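Local coordinates for penicillin-binding protein 2 (Pbp2) (Helicobacter pylori, PDB 5LP5) that probably acts as a penicillin-sensitive transpeptidase in building the peptidoglycan cell wall and maintaining cell shape, and forms a complex with MreC, at residues A[447-455]-A[481-489]; A[499-510]-A[569-580]. All blocks are in the same frame, centred on the assembly; numbering follows the deposited sequence.

Interaction 1 (A[447-455]-A[481-489]); sequences YTGLIATGK and LQALRVGMY
A chi1 of -66° sets CG1 of Ile451 beside the backbone N and leaves CG2 anti to it, so that the two branches spread over helix 481-489: CG2 turns to Arg485 and Met488, while CG1 carries CD1 to Leu481 and Leu484. Ile451 is thus a single knob in a hole formed by Leu481, Leu484, Arg485 and Met488, between two helical segments whose axes cross at -113°, 9.1 Å apart. Its CD1 lies 3.8 Å from CD2 of Leu481, and its CG2 lies 3.8 Å from SD of Met488. The other branch of Leu481 reaches past the helix end, where CD1 rests 3.6 Å from CA of Gly454, the residue that leaves the helix with positive phi.

Arg485 runs past Ile451 in the opposite direction and bends at chi3. That bend brings NH1 to Ile451 O, where it donates a 2.8 Å hydrogen bond lying in the carbonyl plane and close to the guanidinium plane. The bond is bent, with an N-H...O angle of 137°. This places a cationic group by the C-terminal end of helix 441-453, where its positive charge would probably interact favourably with the helix dipole.

The contact is buried in the transpeptidase domain. Met315 of helix 314-324 packs on Leu484 and Met488, helix 359-364 adds Leu359 and Ile363 against Leu484, and Phe548 of strand 542-549 touches Ala452, Arg485 and Met488.

Interaction 2 (A[499-510]-A[569-580]); sequences AYHSTRGSKITL and SKLGGLLVKMSN
Asn580 reaches from helix 572-584 to the loop 499-510 and binds its backbone at two places. Its CB leaves the helix at a slant to the loop, and chi1 of -80° sets CG anti to the carbonyl carbon. CG is about equally far from Gly505 O and Lys507 N, and its two amide atoms reach one each. ND2 donates to Gly505 O over 3.2 Å, a nearly straight bond (164°) in the carbonyl plane and close to the plane of the amide. OD1 accepts from Lys507 N at 3.1 Å, with the N-H pointing almost directly at it (175°), although the donor nitrogen sits somewhat out of the plane of the Asn580 carbonyl. Donor and acceptor together fix the flip of the amide and hold the turn around Ser506. The aliphatic part of Lys507 crosses this amide at about a right angle, its CB 3.7 Å from OD1.

One helical turn earlier, Val576 fills the middle of the contact. Its CG1 lies 3.8 Å from Thr503 O and 3.9 Å from Ser506 CB, and CD1 of Leu510 approaches the same methyl.

At the start of the helix the backbones come close, CA of Thr503 and CA of Gly572 being 4.7 Å apart, and CG2 of Thr503 packs on the CA of that glycine. Ser502 OG lies 3.1 Å from Ser569 O, while Ser569 OG hydrogen-bonds to Thr498 O. Within the loop, Thr503 OG1 donates to Ala499 O, tying the bend together.

The loop joins helix 475-493 to strand 511-517, and Thr503 also packs on Cys492. Leu571, at the N-cap, packs on Ala543, Ile545 and Val562, and Leu575 and Met578 on Ile558, which sets the helix against strands 542-549 and 556-562 of the antiparallel sheet.

How the interactions relate
Both interactions belong to the transpeptidase domain and lie on the same side of the chain's centre, with their own centres about 18 Å apart. They follow one another in series: 447-455 with 481-489 closes before 499-510 with 569-580 opens. Helix 475-493 leads from one to the other, and the two meet where Tyr489 CE1 packs 3.6 Å from Thr509 CG2. The disulfide Cys492-Cys512 ties the end of that helix to strand 511-517, bridging the loop of interaction 2. Interaction 1 lies on one face of the five-stranded antiparallel sheet and the C-terminal helix of interaction 2 on the other, so the sheet is sandwiched between helices, as in other penicillin-binding transpeptidase domains.

Interaction 1 (A[447-455]-A[481-489])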
loop_
_atom_site.group_PDB
_atom_site.type_symbol
_atom_site.label_atom_id
_atom_site.label_comp_id
_atom_site.label_asym_id
_atom_site.label_seq_id
_atom_site.Cartn_x
_atom_site.Cartn_y
_atom_site.Cartn_z
ATOM N N TYR A 447 1.631 26.380 -26.533
ATOM C CA TYR A 447 1.520 27.388 -27.576
ATOM C C TYR A 447 0.188 28.123 -27.497
ATOM O O TYR A 447 0.160 29.357 -27.483
ATOM C CB TYR A 447 1.723 26.686 -28.945
ATOM C CG TYR A 447 1.148 27.340 -30.182
ATOM C CD1 TYR A 447 1.656 28.538 -30.676
ATOM C CD2 TYR A 447 0.133 26.713 -30.891
ATOM C CE1 TYR A 447 1.146 29.114 -31.830
ATOM C CE2 TYR A 447 -0.390 27.272 -32.038
ATOM C CZ TYR A 447 0.117 28.474 -32.513
ATOM O OH TYR A 447 -0.406 28.998 -33.680
ATOM N N THR A 448 -0.914 27.377 -27.428
ATOM C CA THR A 448 -2.247 27.987 -27.310
ATOM C C THR A 448 -2.414 28.897 -26.054
ATOM O O THR A 448 -3.070 29.935 -26.119
ATOM C CB THR A 448 -3.335 26.900 -27.292
ATOM O OG1 THR A 448 -3.187 26.065 -28.442
ATOM C CG2 THR A 448 -4.724 27.523 -27.259
ATOM N N GLY A 449 -1.823 28.498 -24.930
ATOM C CA GLY A 449 -1.870 29.297 -23.716
ATOM C C GLY A 449 -0.911 30.484 -23.714
ATOM O O GLY A 449 -1.057 31.400 -22.902
ATOM N N LEU A 450 0.091 30.462 -24.591
ATOM C CA LEU A 450 0.913 31.647 -24.825
ATOM C C LEU A 450 0.122 32.722 -25.577
ATOM O O LEU A 450 0.163 33.908 -25.225
ATOM C CB LEU A 450 2.179 31.297 -25.602
ATOM C CG LEU A 450 3.084 32.468 -26.008
ATOM C CD1 LEU A 450 3.564 33.252 -24.807
ATOM C CD2 LEU A 450 4.289 31.964 -26.783
ATOM N N ILE A 451 -0.592 32.312 -26.617
ATOM C CA ILE A 451 -1.426 33.241 -27.387
ATOM C C ILE A 451 -2.399 33.916 -26.436
ATOM O O ILE A 451 -2.445 35.134 -26.335
ATOM C CB ILE A 451 -2.211 32.507 -28.512
ATOM C CG1 ILE A 451 -1.253 31.942 -29.561
ATOM C CG2 ILE A 451 -3.260 33.399 -29.182
ATOM C CD1 ILE A 451 -0.294 32.960 -30.137
ATOM N N ALA A 452 -3.166 33.111 -25.719
ATOM C CA ALA A 452 -4.253 33.636 -24.915
ATOM C C ALA A 452 -3.737 34.475 -23.753
ATOM O O ALA A 452 -4.299 35.513 -23.460
ATOM C CB ALA A 452 -5.157 32.513 -24.446
ATOM N N THR A 453 -2.650 34.052 -23.129
ATOM C CA THR A 453 -2.145 34.719 -21.925
ATOM C C THR A 453 -1.124 35.811 -22.207
ATOM O O THR A 453 -1.082 36.802 -21.493
ATOM C CB THR A 453 -1.458 33.718 -20.957
ATOM O OG1 THR A 453 -2.249 32.529 -20.829
ATOM C CG2 THR A 453 -1.256 34.339 -19.570
ATOM N N GLY A 454 -0.281 35.621 -23.216
ATOM C CA GLY A 454 0.859 36.515 -23.446
ATOM C C GLY A 454 2.127 36.028 -22.763
ATOM O O GLY A 454 3.232 36.593 -22.962
ATOM N N LYS A 455 1.973 34.963 -21.972
ATOM C CA LYS A 455 3.105 34.295 -21.340
ATOM C C LYS A 455 2.947 32.785 -21.412
ATOM O O LYS A 455 1.827 32.268 -21.569
ATOM C CB LYS A 455 3.286 34.782 -19.900
ATOM C CG LYS A 455 3.686 36.250 -19.838
ATOM C CD LYS A 455 3.825 36.739 -18.420
ATOM C CE LYS A 455 3.939 38.253 -18.379
ATOM N NZ LYS A 455 4.561 38.716 -17.102
ATOM N N LEU A 481 -0.809 39.946 -30.383
ATOM C CA LEU A 481 -1.549 38.789 -29.869
ATOM C C LEU A 481 -3.062 38.985 -29.911
ATOM O O LEU A 481 -3.803 38.056 -30.258
ATOM C CB LEU A 481 -1.111 38.432 -28.441
ATOM C CG LEU A 481 0.295 37.845 -28.294
ATOM C CD1 LEU A 481 0.622 37.582 -26.838
ATOM C CD2 LEU A 481 0.449 36.568 -29.103
ATOM N N GLN A 482 -3.537 40.176 -29.554
ATOM C CA GLN A 482 -4.982 40.364 -29.485
ATOM C C GLN A 482 -5.614 40.091 -30.841
ATOM O O GLN A 482 -6.628 39.391 -30.945
ATOM C CB GLN A 482 -5.379 41.744 -28.997
ATOM C CG GLN A 482 -6.850 41.721 -28.617
ATOM C CD GLN A 482 -7.333 42.971 -27.953
ATOM O OE1 GLN A 482 -6.648 43.992 -27.916
ATOM N NE2 GLN A 482 -8.537 42.899 -27.415
ATOM N N ALA A 483 -4.992 40.644 -31.876
ATOM C CA ALA A 483 -5.408 40.390 -33.241
ATOM C C ALA A 483 -5.615 38.906 -33.446
ATOM O O ALA A 483 -6.665 38.471 -33.934
ATOM C CB ALA A 483 -4.362 40.895 -34.204
ATOM N N LEU A 484 -4.609 38.134 -33.051
ATOM C CA LEU A 484 -4.643 36.678 -33.198
ATOM C C LEU A 484 -5.801 36.060 -32.407
ATOM O O LEU A 484 -6.481 35.156 -32.899
ATOM C CB LEU A 484 -3.319 36.065 -32.750
ATOM C CG LEU A 484 -2.076 36.561 -33.494
ATOM C CD1 LEU A 484 -0.792 36.020 -32.876
ATOM C CD2 LEU A 484 -2.146 36.208 -34.971
ATOM N N ARG A 485 -6.016 36.554 -31.188
ATOM C CA ARG A 485 -7.100 36.052 -30.348
ATOM C C ARG A 485 -8.459 36.307 -30.985
ATOM O O ARG A 485 -9.346 35.429 -30.962
ATOM C CB ARG A 485 -7.045 36.681 -28.962
ATOM C CG ARG A 485 -5.872 36.177 -28.138
ATOM C CD ARG A 485 -5.987 36.589 -26.694
ATOM N NE ARG A 485 -5.660 37.999 -26.530
ATOM C CZ ARG A 485 -4.486 38.470 -26.118
ATOM N NH1 ARG A 485 -3.475 37.663 -25.817
ATOM N NH2 ARG A 485 -4.321 39.779 -26.005
ATOM N N VAL A 486 -8.604 37.503 -31.560
ATOM C CA VAL A 486 -9.850 37.893 -32.224
ATOM C C VAL A 486 -10.128 36.933 -33.373
ATOM O O VAL A 486 -11.271 36.525 -33.599
ATOM C CB VAL A 486 -9.814 39.362 -32.738
ATOM C CG1 VAL A 486 -11.075 39.692 -33.549
ATOM C CG2 VAL A 486 -9.665 40.347 -31.573
ATOM N N GLY A 487 -9.078 36.571 -34.097
ATOM C CA GLY A 487 -9.205 35.570 -35.138
ATOM C C GLY A 487 -9.732 34.257 -34.573
ATOM O O GLY A 487 -10.730 33.726 -35.074
ATOM N N MET A 488 -9.068 33.746 -33.528
ATOM C CA MET A 488 -9.477 32.496 -32.880
ATOM C C MET A 488 -10.912 32.637 -32.377
ATOM O O MET A 488 -11.719 31.720 -32.513
ATOM C CB MET A 488 -8.532 32.124 -31.725
ATOM C CG MET A 488 -7.097 31.776 -32.144
ATOM S SD MET A 488 -5.928 31.327 -30.826
ATOM C CE MET A 488 -6.656 29.736 -30.448
ATOM N N TYR A 489 -11.229 33.802 -31.814
ATOM C CA TYR A 489 -12.601 34.129 -31.419
ATOM C C TYR A 489 -13.578 33.919 -32.579
ATOM O O TYR A 489 -14.642 33.309 -32.417
ATOM C CB TYR A 489 -12.675 35.577 -30.919
ATOM C CG TYR A 489 -14.081 36.038 -30.579
ATOM C CD1 TYR A 489 -14.753 35.540 -29.468
ATOM C CD2 TYR A 489 -14.737 36.975 -31.378
ATOM C CE1 TYR A 489 -16.031 35.967 -29.168
ATOM C CE2 TYR A 489 -16.018 37.399 -31.087
ATOM C CZ TYR A 489 -16.653 36.900 -29.979
ATOM O OH TYR A 489 -17.918 37.328 -29.681
#

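Interaction 2 (A[499-510]-A[569-580])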
loop_
_atom_site.group_PDB
_atom_site.type_symbol
_atom_site.label_atom_id
_atom_site.label_comp_id
_atom_site.label_asym_id
_atom_site.label_seq_id
_atom_site.Cartn_x
_atom_site.Cartn_y
_atom_site.Cartn_z
ATOM N N ALA A 499 -15.240 26.538 -37.419
ATOM C CA ALA A 499 -15.768 25.810 -36.271
ATOM C C ALA A 499 -17.019 26.459 -35.682
ATOM O O ALA A 499 -17.135 26.586 -34.464
ATOM C CB ALA A 499 -14.685 25.720 -35.208
ATOM N N TYR A 500 -17.955 26.872 -36.526
ATOM C CA TYR A 500 -19.173 27.521 -36.034
ATOM C C TYR A 500 -20.334 26.541 -35.865
ATOM O O TYR A 500 -20.986 26.513 -34.820
ATOM C CB TYR A 500 -19.589 28.659 -36.958
ATOM C CG TYR A 500 -20.887 29.306 -36.548
ATOM C CD1 TYR A 500 -20.919 30.267 -35.533
ATOM C CD2 TYR A 500 -22.083 28.955 -37.163
ATOM C CE1 TYR A 500 -22.100 30.873 -35.152
ATOM C CE2 TYR A 500 -23.276 29.562 -36.791
ATOM C CZ TYR A 500 -23.281 30.522 -35.779
ATOM O OH TYR A 500 -24.462 31.128 -35.380
ATOM N N HIS A 501 -20.581 25.740 -36.899
ATOM C CA HIS A 501 -21.688 24.781 -36.898
ATOM C C HIS A 501 -21.497 23.689 -35.836
ATOM O O HIS A 501 -22.463 23.054 -35.424
ATOM C CB HIS A 501 -21.905 24.183 -38.309
ATOM C CG HIS A 501 -21.079 22.959 -38.609
ATOM N ND1 HIS A 501 -19.713 22.999 -38.821
ATOM C CD2 HIS A 501 -21.436 21.657 -38.731
ATOM C CE1 HIS A 501 -19.269 21.776 -39.059
ATOM N NE2 HIS A 501 -20.295 20.944 -39.013
ATOM N N SER A 502 -20.256 23.508 -35.385
ATOM C CA SER A 502 -19.918 22.429 -34.458
ATOM C C SER A 502 -19.788 22.850 -32.989
ATOM O O SER A 502 -20.100 22.048 -32.113
ATOM C CB SER A 502 -18.643 21.712 -34.914
ATOM O OG SER A 502 -17.669 22.630 -35.369
ATOM N N THR A 503 -19.352 24.086 -32.717
ATOM C CA THR A 503 -19.100 24.519 -31.326
ATOM C C THR A 503 -20.213 25.331 -30.718
ATOM O O THR A 503 -19.969 26.215 -29.901
ATOM C CB THR A 503 -17.827 25.374 -31.193
ATOM O OG1 THR A 503 -18.014 26.652 -31.825
ATOM C CG2 THR A 503 -16.628 24.638 -31.774
ATOM N N ARG A 504 -21.441 25.042 -31.098
ATOM C CA ARG A 504 -22.543 25.737 -30.508
ATOM C C ARG A 504 -23.109 24.798 -29.461
ATOM O O ARG A 504 -22.854 23.588 -29.499
ATOM C CB ARG A 504 -23.520 26.177 -31.595
ATOM C CG ARG A 504 -23.000 27.390 -32.359
ATOM C CD ARG A 504 -24.038 27.868 -33.342
ATOM N NE ARG A 504 -24.339 26.866 -34.376
ATOM C CZ ARG A 504 -25.388 26.905 -35.213
ATOM N NH1 ARG A 504 -26.283 27.897 -35.154
ATOM N NH2 ARG A 504 -25.551 25.940 -36.123
ATOM N N GLY A 505 -23.830 25.363 -28.494
ATOM C CA GLY A 505 -24.255 24.633 -27.291
ATOM C C GLY A 505 -23.221 24.729 -26.171
ATOM O O GLY A 505 -23.090 23.808 -25.363
ATOM N N SER A 506 -22.489 25.847 -26.128
ATOM C CA SER A 506 -21.432 26.070 -25.140
ATOM C C SER A 506 -21.865 27.133 -24.151
ATOM O O SER A 506 -22.269 28.222 -24.549
ATOM C CB SER A 506 -20.122 26.520 -25.806
ATOM O OG SER A 506 -19.180 26.934 -24.821
ATOM N N LYS A 507 -21.754 26.828 -22.861
ATOM C CA LYS A 507 -22.200 27.744 -21.810
ATOM C C LYS A 507 -21.276 28.964 -21.599
ATOM O O LYS A 507 -21.638 29.917 -20.927
ATOM C CB LYS A 507 -22.411 26.960 -20.514
ATOM C CG LYS A 507 -23.710 26.168 -20.551
ATOM C CD LYS A 507 -23.753 24.941 -19.651
ATOM C CE LYS A 507 -25.017 24.124 -19.904
ATOM N NZ LYS A 507 -26.264 24.941 -19.901
ATOM N N ILE A 508 -20.103 28.932 -22.208
ATOM C CA ILE A 508 -19.135 30.011 -22.101
ATOM C C ILE A 508 -18.684 30.399 -23.502
ATOM O O ILE A 508 -18.857 29.629 -24.463
ATOM C CB ILE A 508 -17.880 29.539 -21.319
ATOM C CG1 ILE A 508 -18.255 28.996 -19.939
ATOM C CG2 ILE A 508 -16.855 30.659 -21.161
ATOM C CD1 ILE A 508 -18.785 30.046 -18.990
ATOM N N THR A 509 -18.068 31.575 -23.612
ATOM C CA THR A 509 -17.468 32.005 -24.868
ATOM C C THR A 509 -16.118 31.365 -25.105
ATOM O O THR A 509 -15.241 31.414 -24.248
ATOM C CB THR A 509 -17.321 33.523 -24.943
ATOM O OG1 THR A 509 -18.562 34.138 -24.574
ATOM C CG2 THR A 509 -16.992 33.942 -26.349
ATOM N N LEU A 510 -15.982 30.788 -26.298
ATOM C CA LEU A 510 -14.811 30.043 -26.707
ATOM C C LEU A 510 -14.027 30.771 -27.800
ATOM O O LEU A 510 -14.578 31.567 -28.557
ATOM C CB LEU A 510 -15.240 28.671 -27.234
ATOM C CG LEU A 510 -15.706 27.628 -26.217
ATOM C CD1 LEU A 510 -16.442 26.467 -26.859
ATOM C CD2 LEU A 510 -14.518 27.094 -25.451
ATOM N N SER A 569 -12.648 20.535 -37.706
ATOM C CA SER A 569 -13.948 21.084 -37.350
ATOM C C SER A 569 -14.854 20.026 -36.724
ATOM O O SER A 569 -15.661 20.330 -35.856
ATOM C CB SER A 569 -14.609 21.664 -38.597
ATOM O OG SER A 569 -15.812 22.342 -38.287
ATOM N N LYS A 570 -14.680 18.778 -37.145
ATOM C CA LYS A 570 -15.437 17.629 -36.638
ATOM C C LYS A 570 -15.234 17.388 -35.127
ATOM O O LYS A 570 -15.895 16.547 -34.543
ATOM C CB LYS A 570 -14.998 16.394 -37.446
ATOM C CG LYS A 570 -16.052 15.335 -37.752
ATOM C CD LYS A 570 -15.870 14.747 -39.165
ATOM C CE LYS A 570 -15.727 13.222 -39.207
ATOM N NZ LYS A 570 -16.809 12.491 -38.491
ATOM N N LEU A 571 -14.321 18.127 -34.511
ATOM C CA LEU A 571 -13.995 17.957 -33.102
ATOM C C LEU A 571 -14.559 19.041 -32.186
ATOM O O LEU A 571 -14.245 19.076 -30.988
ATOM C CB LEU A 571 -12.479 17.952 -32.930
ATOM C CG LEU A 571 -11.705 16.847 -33.621
ATOM C CD1 LEU A 571 -10.246 16.960 -33.179
ATOM C CD2 LEU A 571 -12.293 15.486 -33.258
ATOM N N GLY A 572 -15.368 19.936 -32.741
ATOM C CA GLY A 572 -16.020 20.965 -31.942
ATOM C C GLY A 572 -17.002 20.405 -30.927
ATOM O O GLY A 572 -17.205 21.003 -29.883
ATOM N N GLY A 573 -17.610 19.258 -31.233
ATOM C CA GLY A 573 -18.589 18.643 -30.336
ATOM C C GLY A 573 -17.952 18.101 -29.068
ATOM O O GLY A 573 -18.620 17.962 -28.032
ATOM N N LEU A 574 -16.653 17.818 -29.156
ATOM C CA LEU A 574 -15.880 17.302 -28.024
ATOM C C LEU A 574 -15.345 18.451 -27.174
ATOM O O LEU A 574 -15.347 18.365 -25.947
ATOM C CB LEU A 574 -14.717 16.418 -28.496
ATOM C CG LEU A 574 -15.019 15.159 -29.328
ATOM C CD1 LEU A 574 -13.706 14.450 -29.653
ATOM C CD2 LEU A 574 -15.992 14.194 -28.655
ATOM N N LEU A 575 -14.890 19.515 -27.825
ATOM C CA LEU A 575 -14.447 20.718 -27.126
ATOM C C LEU A 575 -15.526 21.322 -26.197
ATOM O O LEU A 575 -15.243 21.654 -25.034
ATOM C CB LEU A 575 -14.001 21.773 -28.138
ATOM C CG LEU A 575 -13.517 23.122 -27.584
ATOM C CD1 LEU A 575 -12.452 22.962 -26.504
ATOM C CD2 LEU A 575 -12.976 23.981 -28.724
ATOM N N VAL A 576 -16.747 21.472 -26.711
ATOM C CA VAL A 576 -17.847 22.026 -25.914
ATOM C C VAL A 576 -18.091 21.181 -24.682
ATOM O O VAL A 576 -18.229 21.706 -23.574
ATOM C CB VAL A 576 -19.190 22.183 -26.685
ATOM C CG1 VAL A 576 -19.072 23.287 -27.722
ATOM C CG2 VAL A 576 -19.644 20.870 -27.334
ATOM N N LYS A 577 -18.119 19.871 -24.874
ATOM C CA LYS A 577 -18.465 18.974 -23.791
ATOM C C LYS A 577 -17.503 19.085 -22.626
ATOM O O LYS A 577 -17.939 19.026 -21.470
ATOM C CB LYS A 577 -18.564 17.551 -24.300
ATOM C CG LYS A 577 -19.835 17.395 -25.109
ATOM C CD LYS A 577 -20.004 16.027 -25.723
ATOM C CE LYS A 577 -21.195 16.045 -26.661
ATOM N NZ LYS A 577 -21.413 14.674 -27.163
ATOM N N MET A 578 -16.211 19.261 -22.928
ATOM C CA MET A 578 -15.200 19.482 -21.894
ATOM C C MET A 578 -15.331 20.874 -21.261
ATOM O O MET A 578 -15.267 21.000 -20.031
ATOM C CB MET A 578 -13.801 19.281 -22.459
ATOM C CG MET A 578 -12.680 19.359 -21.442
ATOM S SD MET A 578 -12.883 18.185 -20.101
ATOM C CE MET A 578 -12.121 16.743 -20.847
ATOM N N SER A 579 -15.518 21.910 -22.085
ATOM C CA SER A 579 -15.657 23.293 -21.575
ATOM C C SER A 579 -16.915 23.484 -20.699
ATOM O O SER A 579 -16.922 24.315 -19.777
ATOM C CB SER A 579 -15.655 24.304 -22.725
ATOM O OG SER A 579 -16.879 24.263 -23.427
ATOM N N ASN A 580 -17.961 22.709 -21.002
ATOM C CA ASN A 580 -19.186 22.657 -20.206
ATOM C C ASN A 580 -18.998 21.938 -18.869
ATOM O O ASN A 580 -19.566 22.341 -17.850
ATOM C CB ASN A 580 -20.303 21.952 -20.988
ATOM C CG ASN A 580 -20.975 22.856 -22.006
ATOM O OD1 ASN A 580 -20.679 24.051 -22.106
ATOM N ND2 ASN A 580 -21.902 22.287 -22.756
#